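Local coordinates for protein Cel44C (Paenibacillus polymyxa, PDB 2YIH) that hydrolyses the beta-1,4-glucan backbone of xyloglucan, this chain being the family 44 glycoside hydrolase part of a longer multidomain enzyme, at residues Q265-S270 against K347-T352; M373-G378 against N432-A437. The protein carries 8 engineered substitutions. All coordinates share one frame; numbering follows the deposited sequence.

Contact 1: Q265-S270 against K347-T352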
loop_
_atom_site.group_PDB
_atom_site.type_symbol
_atom_site.label_atom_id
_atom_site.label_comp_id
_atom_site.label_asym_id
_atom_site.label_seq_id
_atom_site.Cartn_x
_atom_site.Cartn_y
_atom_site.Cartn_z
ATOM N N GLN A 265 -13.302 -13.713 13.264
ATOM C CA GLN A 265 -14.092 -12.927 14.226
ATOM C C GLN A 265 -14.831 -11.785 13.548
ATOM O O GLN A 265 -15.977 -11.496 13.910
ATOM C CB GLN A 265 -13.208 -12.385 15.377
ATOM C CG GLN A 265 -12.652 -13.506 16.303
ATOM C CD GLN A 265 -13.754 -14.326 16.981
ATOM O OE1 GLN A 265 -13.787 -15.572 16.893
ATOM N NE2 GLN A 265 -14.713 -13.631 17.546
ATOM N N MET A 266 -14.221 -11.171 12.534
ATOM C CA MET A 266 -14.912 -10.124 11.766
ATOM C C MET A 266 -16.059 -10.723 10.934
ATOM O O MET A 266 -17.141 -10.129 10.844
ATOM C CB MET A 266 -13.938 -9.290 10.904
ATOM C CG MET A 266 -12.932 -8.453 11.749
ATOM S SD MET A 266 -13.777 -7.266 12.819
ATOM C CE MET A 266 -14.271 -6.009 11.615
ATOM N N ARG A 267 -15.833 -11.920 10.416
ATOM C CA ARG A 267 -16.895 -12.652 9.697
ATOM C C ARG A 267 -18.070 -12.959 10.619
ATOM O O ARG A 267 -19.225 -12.669 10.287
ATOM C CB ARG A 267 -16.334 -13.915 9.069
ATOM C CG ARG A 267 -17.325 -14.537 8.125
ATOM C CD ARG A 267 -17.244 -15.969 8.189
ATOM N NE ARG A 267 -18.184 -16.556 7.230
ATOM C CZ ARG A 267 -17.945 -17.697 6.611
ATOM N NH1 ARG A 267 -16.831 -18.339 6.870
ATOM N NH2 ARG A 267 -18.812 -18.184 5.719
ATOM N N LEU A 268 -17.764 -13.475 11.815
ATOM C CA LEU A 268 -18.788 -13.752 12.841
ATOM C C LEU A 268 -19.548 -12.503 13.267
ATOM O O LEU A 268 -20.789 -12.494 13.330
ATOM C CB LEU A 268 -18.152 -14.390 14.083
ATOM C CG LEU A 268 -17.710 -15.839 14.043
ATOM C CD1 LEU A 268 -16.717 -16.152 15.164
ATOM C CD2 LEU A 268 -18.942 -16.718 14.184
ATOM N N SER A 269 -18.817 -11.418 13.574
ATOM C CA SER A 269 -19.472 -10.194 13.963
ATOM C C SER A 269 -20.359 -9.622 12.851
ATOM O O SER A 269 -21.433 -9.073 13.118
ATOM C CB SER A 269 -18.429 -9.160 14.407
ATOM O OG SER A 269 -17.720 -9.640 15.560
ATOM N N SER A 270 -19.929 -9.802 11.599
ATOM C CA SER A 270 -20.696 -9.334 10.452
ATOM C C SER A 270 -22.002 -10.121 10.321
ATOM O O SER A 270 -23.054 -9.532 10.034
ATOM C CB SER A 270 -19.855 -9.448 9.170
ATOM O OG SER A 270 -18.744 -8.559 9.227
ATOM N N LYS A 347 -10.224 -18.605 2.994
ATOM C CA LYS A 347 -10.770 -19.517 3.979
ATOM C C LYS A 347 -11.643 -18.862 5.050
ATOM O O LYS A 347 -12.727 -19.357 5.347
ATOM C CB LYS A 347 -9.663 -20.289 4.666
ATOM C CG LYS A 347 -10.184 -21.261 5.695
ATOM C CD LYS A 347 -9.108 -22.202 6.197
ATOM C CE LYS A 347 -9.604 -22.909 7.463
ATOM N NZ LYS A 347 -9.349 -24.369 7.478
ATOM N N TYR A 348 -11.133 -17.826 5.712
ATOM C CA TYR A 348 -11.815 -17.344 6.923
ATOM C C TYR A 348 -12.758 -16.166 6.746
ATOM O O TYR A 348 -13.615 -15.926 7.604
ATOM C CB TYR A 348 -10.799 -17.041 8.028
ATOM C CG TYR A 348 -10.220 -18.279 8.660
ATOM C CD1 TYR A 348 -10.966 -19.032 9.565
ATOM C CD2 TYR A 348 -8.928 -18.695 8.354
ATOM C CE1 TYR A 348 -10.422 -20.169 10.191
ATOM C CE2 TYR A 348 -8.378 -19.854 8.957
ATOM C CZ TYR A 348 -9.136 -20.564 9.876
ATOM O OH TYR A 348 -8.597 -21.681 10.486
ATOM N N TYR A 349 -12.662 -15.430 5.634
ATOM C CA TYR A 349 -13.692 -14.432 5.347
ATOM C C TYR A 349 -13.795 -14.256 3.845
ATOM O O TYR A 349 -13.337 -13.283 3.288
ATOM C CB TYR A 349 -13.450 -13.080 6.049
ATOM C CG TYR A 349 -14.694 -12.192 6.148
ATOM C CD1 TYR A 349 -15.816 -12.396 5.345
ATOM C CD2 TYR A 349 -14.726 -11.097 7.035
ATOM C CE1 TYR A 349 -16.965 -11.607 5.500
ATOM C CE2 TYR A 349 -15.824 -10.278 7.142
ATOM C CZ TYR A 349 -16.950 -10.543 6.383
ATOM O OH TYR A 349 -18.058 -9.731 6.499
ATOM N N PRO A 350 -14.376 -15.252 3.180
ATOM C CA PRO A 350 -14.410 -15.276 1.732
ATOM C C PRO A 350 -14.922 -13.964 1.162
ATOM O O PRO A 350 -15.872 -13.387 1.674
ATOM C CB PRO A 350 -15.409 -16.404 1.436
ATOM C CG PRO A 350 -15.202 -17.357 2.616
ATOM C CD PRO A 350 -14.918 -16.484 3.792
ATOM N N GLY A 351 -14.294 -13.515 0.078
ATOM C CA GLY A 351 -14.736 -12.329 -0.629
ATOM C C GLY A 351 -14.022 -11.079 -0.146
ATOM O O GLY A 351 -14.124 -10.027 -0.761
ATOM N N THR A 352 -13.368 -11.175 1.015
ATOM C CA THR A 352 -12.591 -10.024 1.524
ATOM C C THR A 352 -11.374 -9.764 0.617
ATOM O O THR A 352 -10.755 -10.731 0.151
ATOM C CB THR A 352 -12.099 -10.362 2.954
ATOM O OG1 THR A 352 -13.256 -10.670 3.743
ATOM C CG2 THR A 352 -11.341 -9.166 3.559
HETATM O O HOH W 1 -14.697 -17.948 8.902
#
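The Tyr349 ring lies with one face against the backbone of Arg267. The CA of Arg267 stands 3.8 Å from the Tyr349 ring centroid and 19° off the ring normal, a CH-pi contact. The start of the arginine side chain extends this cover: Arg267 CG is 3.8 Å from Tyr349 CD1. The guanidinium lies further along, its plane only 8° from that of the ring. One of its faces meets Pro350 CD, which is 4.1 Å from Arg267 NH1. At its edge, in plane, a water accepts from Arg267 NH1 at 3.0 Å and donates to Tyr348 O at 2.6 Å.

Segment 265-270 lies in an outer helix of the TIM barrel; segment 347-352 is the end of another outer helix and the turn after it. Helix 258-273 precedes barrel strand 280-285, and helix 337-348 precedes strand 353-359. Tyr349 is the first residue to leave the second helix, and it starts a type II beta turn to Thr352. Its CG is anti to the backbone N (chi1 -161°), which carries the ring over to the first helix. The hydroxyl arrives beside Ser270, with Tyr349 OH 3.0 Å from Ser270 OG. Ser270 OG donates to Met266 O and is hydrogen-bonded to Leu277 N. An alanine in place of Tyr349 would probably open a gap beside Arg267 and leave Ser270 without its hydroxyl neighbour. Thr352 OG1 bonds back to Tyr349 O at 2.7 Å across the turn. Arg276 joins the same turn by hydrogen bonds to Pro350 O and Thr352 OG1.

Contact 2: M373-G378 against N432-A437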
loop_
_atom_site.group_PDB
_atom_site.type_symbol
_atom_site.label_atom_id
_atom_site.label_comp_id
_atom_site.label_asym_id
_atom_site.label_seq_id
_atom_site.Cartn_x
_atom_site.Cartn_y
_atom_site.Cartn_z
ATOM N N MET A 373 11.192 -2.114 -7.229
ATOM C CA MET A 373 9.826 -1.646 -7.346
ATOM C C MET A 373 9.217 -1.968 -8.684
ATOM O O MET A 373 8.014 -2.198 -8.775
ATOM C CB MET A 373 9.742 -0.137 -7.091
ATOM C CG MET A 373 9.786 0.206 -5.628
ATOM S SD MET A 373 8.329 -0.411 -4.736
ATOM C CE MET A 373 7.016 0.738 -5.172
ATOM N N THR A 374 10.012 -1.984 -9.744
ATOM C CA THR A 374 9.503 -2.376 -11.029
ATOM C C THR A 374 9.048 -3.843 -10.978
ATOM O O THR A 374 8.082 -4.229 -11.629
ATOM C CB THR A 374 10.567 -2.117 -12.088
ATOM O OG1 THR A 374 10.983 -0.739 -11.993
ATOM C CG2 THR A 374 10.026 -2.405 -13.451
ATOM N N ASP A 375 9.740 -4.642 -10.169
ATOM C CA ASP A 375 9.334 -6.044 -10.039
ATOM C C ASP A 375 8.056 -6.107 -9.144
ATOM O O ASP A 375 7.071 -6.751 -9.481
ATOM C CB ASP A 375 10.477 -6.900 -9.456
ATOM C CG ASP A 375 10.274 -8.400 -9.695
ATOM O OD1 ASP A 375 9.336 -8.767 -10.414
ATOM O OD2 ASP A 375 11.043 -9.201 -9.114
ATOM N N VAL A 376 8.089 -5.395 -8.023
ATOM C CA VAL A 376 6.974 -5.429 -7.047
ATOM C C VAL A 376 5.682 -4.979 -7.700
ATOM O O VAL A 376 4.661 -5.625 -7.521
ATOM C CB VAL A 376 7.296 -4.554 -5.783
ATOM C CG1 VAL A 376 5.994 -4.333 -4.897
ATOM C CG2 VAL A 376 8.453 -5.206 -4.943
ATOM N N LEU A 377 5.689 -3.920 -8.507
ATOM C CA LEU A 377 4.407 -3.511 -9.088
ATOM C C LEU A 377 3.834 -4.593 -10.013
ATOM O O LEU A 377 2.622 -4.800 -10.041
ATOM C CB LEU A 377 4.521 -2.171 -9.837
ATOM C CG LEU A 377 4.941 -0.997 -8.915
ATOM C CD1 LEU A 377 5.226 0.288 -9.757
ATOM C CD2 LEU A 377 3.775 -0.724 -7.907
ATOM N N GLY A 378 4.706 -5.263 -10.773
ATOM C CA GLY A 378 4.268 -6.400 -11.644
ATOM C C GLY A 378 3.674 -7.533 -10.801
ATOM O O GLY A 378 2.617 -8.117 -11.122
ATOM N N ASN A 432 18.304 -13.473 -12.358
ATOM C CA ASN A 432 18.842 -12.322 -13.046
ATOM C C ASN A 432 17.815 -11.483 -13.766
ATOM O O ASN A 432 18.111 -10.345 -14.111
ATOM C CB ASN A 432 19.954 -12.753 -14.029
ATOM C CG ASN A 432 21.172 -13.226 -13.295
ATOM O OD1 ASN A 432 21.741 -12.467 -12.500
ATOM N ND2 ASN A 432 21.499 -14.519 -13.431
ATOM N N SER A 433 16.612 -12.023 -13.993
ATOM C CA SER A 433 15.586 -11.235 -14.701
ATOM C C SER A 433 14.240 -11.332 -13.989
ATOM O O SER A 433 14.005 -12.262 -13.203
ATOM C CB SER A 433 15.402 -11.713 -16.147
ATOM O OG SER A 433 14.715 -12.977 -16.184
ATOM N N SER A 434 13.373 -10.369 -14.286
ATOM C CA SER A 434 11.946 -10.513 -14.017
ATOM C C SER A 434 11.212 -9.904 -15.196
ATOM O O SER A 434 11.747 -9.032 -15.901
ATOM C CB SER A 434 11.560 -9.759 -12.744
ATOM O OG SER A 434 12.139 -10.402 -11.623
ATOM N N VAL A 435 9.978 -10.343 -15.418
ATOM C CA VAL A 435 9.233 -9.873 -16.575
ATOM C C VAL A 435 7.720 -9.980 -16.309
ATOM O O VAL A 435 7.241 -10.928 -15.670
ATOM C CB VAL A 435 9.607 -10.710 -17.847
ATOM C CG1 VAL A 435 9.362 -12.202 -17.568
ATOM C CG2 VAL A 435 8.817 -10.193 -19.073
ATOM N N HIS A 436 7.012 -8.948 -16.720
ATOM C CA HIS A 436 5.566 -8.864 -16.530
ATOM C C HIS A 436 4.916 -8.393 -17.808
ATOM O O HIS A 436 5.402 -7.463 -18.444
ATOM C CB HIS A 436 5.300 -7.857 -15.427
ATOM C CG HIS A 436 5.966 -8.221 -14.135
ATOM N ND1 HIS A 436 5.563 -9.289 -13.364
ATOM C CD2 HIS A 436 7.025 -7.667 -13.497
ATOM C CE1 HIS A 436 6.358 -9.388 -12.312
ATOM N NE2 HIS A 436 7.253 -8.410 -12.369
ATOM N N ALA A 437 3.797 -9.021 -18.175
ATOM C CA ALA A 437 3.155 -8.717 -19.441
ATOM C C ALA A 437 1.708 -8.337 -19.233
ATOM O O ALA A 437 1.075 -8.768 -18.278
ATOM C CB ALA A 437 3.240 -9.952 -20.406
#
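A His-carboxylate hydrogen bond joins the TIM barrel to the beta-sheet domain packed beside it. Helix 367-382, between the last two barrel strands, supplies Asp375 and Gly378. Strand 433-439, an inner strand of the mixed sheet, supplies Ser434 and His436. The short helix and strand segments approach to 8.5 Å between axes.

His436 NE2 donates to Asp375 OD1 at 2.9 Å, with an N-H...O angle of 155°. The oxygen sits at the ring edge, close to the imidazole plane, and is met nearly along its own C-O bond. The carboxylate is turned 40° from the ring. Asp375 has CG anti to the backbone N (chi1 -162°), and this brings its two oxygens across to the strand. Ser434 OG makes a weak hydrogen bond to Asp375 OD2 at 3.0 Å. Ser434 OG also has a weak bond to Lys454 NZ.

One face of the His436 ring rests on the helix backbone. Gly378 CA lies 3.4 Å from the ring centroid, almost on the ring normal, as a CH-pi contact. A beta carbon at Gly378 would fall 2.0 Å from His436 CD2, a clash, so the absent side chain lets the ring lie this close.

The ring is gripped at both nitrogens, since His436 ND1 is hydrogen-bonded to Lys382 NZ. An ammonium donor there would favour a neutral imidazole with its proton on NE2, directed at the probably charged carboxylate of Asp375.

Contact 1 comes first along the chain and closes before contact 2 opens. Their centres are about 32 Å apart, and their nearest atoms about 18 Å, so they do not touch. Both use outer helices of the same closed eight-stranded parallel barrel. Strand 353-359 connects them in sequence: the turn of contact 1 leads into it, and helix 367-382 of contact 2 follows it. Contact 1 stays within the barrel and packs one outer helix against the end of the other and the turn after it. Contact 2 reaches out to the mixed sheet of the second domain. The pair thus covers packing inside one domain and joining of two, each away from the glycan and calcium sites.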